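Local coordinates for protein hydrolase, haloacid dehalogenase-like family (Pseudomonas syringae pv. tomato, PDB 3S6J) that probably hydrolyses sugar phosphates as a metal-dependent phosphatase of the haloacid dehalogenase-like family, with calcium bound in this crystal, at residues 5-17 against 160-172. Residues are numbered along the deposited sequence; the frame is centred on the assembly and turned at random.
With CA (calcium ion), chain M.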
loop_
_atom_site.group_PDB
_atom_site.type_symbol
_atom_site.label_atom_id
_atom_site.label_comp_id
_atom_site.label_asym_id
_atom_site.label_seq_id
_atom_site.Cartn_x
_atom_site.Cartn_y
_atom_site.Cartn_z
ATOM N N PRO E 5 1.938 24.077 29.014
ATOM C CA PRO E 5 1.868 22.609 29.073
ATOM C C PRO E 5 2.519 21.965 27.851
ATOM O O PRO E 5 1.850 21.757 26.838
ATOM C CB PRO E 5 0.361 22.334 29.075
ATOM C CG PRO E 5 -0.243 23.566 29.690
ATOM C CD PRO E 5 0.626 24.711 29.242
ATOM N N GLN E 6 3.809 21.661 27.947
ATOM C CA GLN E 6 4.542 21.107 26.813
ATOM C C GLN E 6 3.957 19.768 26.327
ATOM O O GLN E 6 3.534 18.923 27.120
ATOM C CB GLN E 6 6.042 20.996 27.122
ATOM C CG GLN E 6 6.920 22.107 26.503
ATOM C CD GLN E 6 6.852 23.453 27.238
ATOM O OE1 GLN E 6 6.584 23.509 28.441
ATOM N NE2 GLN E 6 7.114 24.543 26.510
ATOM N N THR E 7 3.917 19.600 25.011
ATOM C CA THR E 7 3.380 18.393 24.407
ATOM C C THR E 7 4.257 17.171 24.687
ATOM O O THR E 7 5.493 17.263 24.668
ATOM C CB THR E 7 3.215 18.570 22.888
ATOM O OG1 THR E 7 2.152 19.502 22.642
ATOM C CG2 THR E 7 2.881 17.228 22.225
ATOM N N SER E 8 3.606 16.049 24.975
ATOM C CA SER E 8 4.271 14.748 25.083
ATOM C C SER E 8 3.876 13.879 23.883
ATOM O O SER E 8 2.766 14.016 23.355
ATOM C CB SER E 8 3.903 14.063 26.402
ATOM O OG SER E 8 4.378 14.814 27.505
ATOM N N PHE E 9 4.774 12.995 23.457
ATOM C CA PHE E 9 4.638 12.353 22.157
ATOM C C PHE E 9 4.537 10.836 22.219
ATOM O O PHE E 9 5.397 10.158 22.793
ATOM C CB PHE E 9 5.809 12.742 21.251
ATOM C CG PHE E 9 5.794 14.184 20.826
ATOM C CD1 PHE E 9 6.156 15.193 21.716
ATOM C CD2 PHE E 9 5.426 14.536 19.538
ATOM C CE1 PHE E 9 6.146 16.534 21.320
ATOM C CE2 PHE E 9 5.410 15.869 19.138
ATOM C CZ PHE E 9 5.768 16.870 20.032
ATOM N N ILE E 10 3.488 10.298 21.604
ATOM C CA ILE E 10 3.351 8.849 21.473
ATOM C C ILE E 10 3.487 8.441 20.007
ATOM O O ILE E 10 2.629 8.755 19.183
ATOM C CB ILE E 10 2.017 8.343 22.033
ATOM C CG1 ILE E 10 1.831 8.827 23.473
ATOM C CG2 ILE E 10 1.999 6.843 21.975
ATOM C CD1 ILE E 10 0.448 8.569 24.057
ATOM N N PHE E 11 4.581 7.756 19.692
ATOM C CA PHE E 11 4.886 7.399 18.318
ATOM C C PHE E 11 4.519 5.944 18.039
ATOM O O PHE E 11 4.848 5.047 18.822
ATOM C CB PHE E 11 6.379 7.557 18.047
ATOM C CG PHE E 11 6.850 8.981 17.924
ATOM C CD1 PHE E 11 6.796 9.639 16.708
ATOM C CD2 PHE E 11 7.394 9.639 19.009
ATOM C CE1 PHE E 11 7.265 10.936 16.590
ATOM C CE2 PHE E 11 7.857 10.939 18.898
ATOM C CZ PHE E 11 7.786 11.592 17.693
ATOM N N ASP E 12 3.836 5.708 16.929
ATOM C CA ASP E 12 3.775 4.363 16.390
ATOM C C ASP E 12 5.173 4.043 15.819
ATOM O O ASP E 12 6.008 4.947 15.685
ATOM C CB ASP E 12 2.701 4.274 15.315
ATOM C CG ASP E 12 2.784 2.989 14.532
ATOM O OD1 ASP E 12 2.514 1.925 15.114
ATOM O OD2 ASP E 12 3.130 3.051 13.336
ATOM N N LEU E 13 5.445 2.779 15.490
ATOM C CA LEU E 13 6.796 2.413 15.045
ATOM C C LEU E 13 6.859 2.003 13.575
ATOM O O LEU E 13 7.338 2.749 12.718
ATOM C CB LEU E 13 7.359 1.310 15.943
ATOM C CG LEU E 13 8.796 0.820 15.713
ATOM C CD1 LEU E 13 9.804 1.982 15.618
ATOM C CD2 LEU E 13 9.186 -0.160 16.830
ATOM N N ASP E 14 6.370 0.805 13.303
ATOM C CA ASP E 14 6.317 0.235 11.969
ATOM C C ASP E 14 5.477 1.126 11.023
ATOM O O ASP E 14 4.269 1.216 11.173
ATOM C CB ASP E 14 5.756 -1.188 12.135
ATOM C CG ASP E 14 5.216 -1.787 10.857
ATOM O OD1 ASP E 14 4.056 -2.253 10.887
ATOM O OD2 ASP E 14 5.940 -1.837 9.841
ATOM N N GLY E 15 6.129 1.814 10.083
ATOM C CA GLY E 15 5.432 2.633 9.101
ATOM C C GLY E 15 5.456 4.103 9.454
ATOM O O GLY E 15 5.071 4.961 8.656
ATOM N N THR E 16 5.935 4.398 10.654
ATOM C CA THR E 16 5.858 5.741 11.198
ATOM C C THR E 16 7.275 6.262 11.436
ATOM O O THR E 16 7.617 7.367 10.995
ATOM C CB THR E 16 5.023 5.762 12.503
ATOM O OG1 THR E 16 3.647 5.431 12.214
ATOM C CG2 THR E 16 5.107 7.124 13.199
ATOM N N LEU E 17 8.099 5.461 12.119
ATOM C CA LEU E 17 9.521 5.783 12.281
ATOM C C LEU E 17 10.441 4.898 11.408
ATOM O O LEU E 17 11.501 5.339 10.978
ATOM C CB LEU E 17 9.944 5.731 13.756
ATOM C CG LEU E 17 9.202 6.667 14.708
ATOM C CD1 LEU E 17 9.437 6.301 16.189
ATOM C CD2 LEU E 17 9.549 8.126 14.435
ATOM N N ILE E 160 5.348 7.762 30.491
ATOM C CA ILE E 160 6.114 8.994 30.388
ATOM C C ILE E 160 5.616 10.087 31.333
ATOM O O ILE E 160 6.166 11.188 31.358
ATOM C CB ILE E 160 6.230 9.514 28.921
ATOM C CG1 ILE E 160 4.852 9.690 28.279
ATOM C CG2 ILE E 160 7.097 8.570 28.094
ATOM C CD1 ILE E 160 4.918 10.144 26.822
ATOM N N GLY E 161 4.590 9.763 32.112
ATOM C CA GLY E 161 4.089 10.646 33.145
ATOM C C GLY E 161 3.215 11.768 32.625
ATOM O O GLY E 161 2.998 12.771 33.302
ATOM N N ALA E 162 2.699 11.598 31.416
ATOM C CA ALA E 162 1.852 12.620 30.816
ATOM C C ALA E 162 0.389 12.191 30.801
ATOM O O ALA E 162 0.075 11.037 30.515
ATOM C CB ALA E 162 2.322 12.930 29.413
ATOM N N PRO E 163 -0.513 13.130 31.097
ATOM C CA PRO E 163 -1.939 12.832 30.960
ATOM C C PRO E 163 -2.214 12.596 29.480
ATOM O O PRO E 163 -1.570 13.246 28.649
ATOM C CB PRO E 163 -2.624 14.123 31.431
ATOM C CG PRO E 163 -1.536 14.962 32.057
ATOM C CD PRO E 163 -0.268 14.552 31.378
ATOM N N ILE E 164 -3.128 11.683 29.152
ATOM C CA ILE E 164 -3.344 11.308 27.757
ATOM C C ILE E 164 -3.832 12.492 26.934
ATOM O O ILE E 164 -3.679 12.506 25.711
ATOM C CB ILE E 164 -4.321 10.131 27.600
ATOM C CG1 ILE E 164 -4.318 9.620 26.154
ATOM C CG2 ILE E 164 -5.727 10.552 28.024
ATOM C CD1 ILE E 164 -3.036 8.924 25.717
ATOM N N ASP E 165 -4.384 13.496 27.609
ATOM C CA ASP E 165 -4.905 14.673 26.919
ATOM C C ASP E 165 -3.841 15.737 26.675
ATOM O O ASP E 165 -4.092 16.724 25.989
ATOM C CB ASP E 165 -6.108 15.259 27.673
ATOM C CG ASP E 165 -5.960 15.142 29.184
ATOM O OD1 ASP E 165 -5.765 16.193 29.844
ATOM O OD2 ASP E 165 -6.010 13.994 29.706
ATOM N N GLU E 166 -2.654 15.538 27.237
ATOM C CA GLU E 166 -1.510 16.390 26.919
ATOM C C GLU E 166 -0.638 15.720 25.871
ATOM O O GLU E 166 0.506 16.125 25.641
ATOM C CB GLU E 166 -0.666 16.683 28.165
ATOM C CG GLU E 166 -1.128 17.890 28.975
ATOM C CD GLU E 166 -0.197 18.202 30.142
ATOM O OE1 GLU E 166 1.044 18.247 29.940
ATOM O OE2 GLU E 166 -0.714 18.399 31.265
ATOM N N CYS E 167 -1.182 14.688 25.239
ATOM C CA CYS E 167 -0.395 13.861 24.332
ATOM C C CYS E 167 -0.743 14.036 22.854
ATOM O O CYS E 167 -1.904 14.258 22.485
ATOM C CB CYS E 167 -0.516 12.388 24.718
ATOM S SG CYS E 167 0.460 11.908 26.160
ATOM N N LEU E 168 0.278 13.919 22.019
ATOM C CA LEU E 168 0.092 13.864 20.583
ATOM C C LEU E 168 0.418 12.459 20.094
ATOM O O LEU E 168 1.543 11.974 20.255
ATOM C CB LEU E 168 1.021 14.856 19.904
ATOM C CG LEU E 168 0.664 15.412 18.528
ATOM C CD1 LEU E 168 1.952 15.880 17.870
ATOM C CD2 LEU E 168 -0.025 14.385 17.663
ATOM N N VAL E 169 -0.570 11.798 19.509
ATOM C CA VAL E 169 -0.331 10.495 18.913
ATOM C C VAL E 169 0.131 10.662 17.479
ATOM O O VAL E 169 -0.494 11.390 16.691
ATOM C CB VAL E 169 -1.585 9.588 18.986
ATOM C CG1 VAL E 169 -1.385 8.320 18.168
ATOM C CG2 VAL E 169 -1.884 9.241 20.428
ATOM N N ILE E 170 1.240 10.005 17.143
ATOM C CA ILE E 170 1.741 10.029 15.776
ATOM C C ILE E 170 1.740 8.628 15.191
ATOM O O ILE E 170 2.338 7.719 15.757
ATOM C CB ILE E 170 3.143 10.658 15.688
ATOM C CG1 ILE E 170 3.110 12.064 16.302
ATOM C CG2 ILE E 170 3.615 10.687 14.241
ATOM C CD1 ILE E 170 4.293 12.896 15.995
ATOM N N GLY E 171 1.055 8.451 14.066
ATOM C CA GLY E 171 0.814 7.120 13.523
ATOM C C GLY E 171 0.635 7.150 12.020
ATOM O O GLY E 171 0.512 8.231 11.422
ATOM N N ASP E 172 0.647 5.981 11.393
ATOM C CA ASP E 172 0.534 5.930 9.942
ATOM C C ASP E 172 -0.712 5.178 9.538
ATOM O O ASP E 172 -0.982 5.032 8.350
ATOM C CB ASP E 172 1.731 5.203 9.328
ATOM C CG ASP E 172 1.743 3.733 9.678
ATOM O OD1 ASP E 172 1.693 3.435 10.875
ATOM O OD2 ASP E 172 1.780 2.874 8.778
HETATM CA CA CA M . 1.982 1.296 11.935
HETATM O O HOH W 1 -0.385 18.535 23.491
HETATM O O HOH W 2 -0.131 1.352 13.121
HETATM O O HOH W 3 1.989 -1.188 12.514
HETATM O O HOH W 4 0.818 0.340 9.730
#
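S8 and I10 each bond to the two residues flanking their partner, S8 to E166 and L168 around C167, I10 to L168 and I170 around V169; with N-to-C directions 23° apart, this identifies 8-11 and 167-171 as parallel neighbours. S8 N donates to E166 O, just before strand 167-171, L168 N to S8 O, I10 N to L168 O, I170 N to I10 O, and D12 N to I170 O at 2.8 Å; every N-H...O angle is at least 167°. Through F9 and F11 the other edge of 8-11 is paired with K109, C111 and A113, in and just before strand 110-113.

Past the strand ends three ligands converge on calcium: D12 OD2 at 2.5 Å, D14 O at 2.4 Å and D172 OD1 at 2.4 Å, with three waters completing six bonds. D12 CG lies anti to the backbone N (chi1 168°), carrying its carboxylate to the ion. Shared metal binding probably offsets repulsion between D12 OD2 and D172 OD1, 2.9 Å apart. T16 OG1 donates to the anti lone pair of D12 OD2 (2.7 Å), so metal and hydroxyl both hold that oxygen, while D12 OD1 has a salt bridge to K147. D12, D14 and T16 match the DxDx(T/V) motif of HAD phosphatases.

I170 CD1 touches F11 CE1 at 3.6 Å; on the reverse, I10 CD1 meets C167 SG and I164 CD1. Helix 96-105 packs on the F9/F11 face and helix 151-160 on the I10/V169 face, placing this pair inside the Rossmann-like core, between strands 110-113 and 186-190.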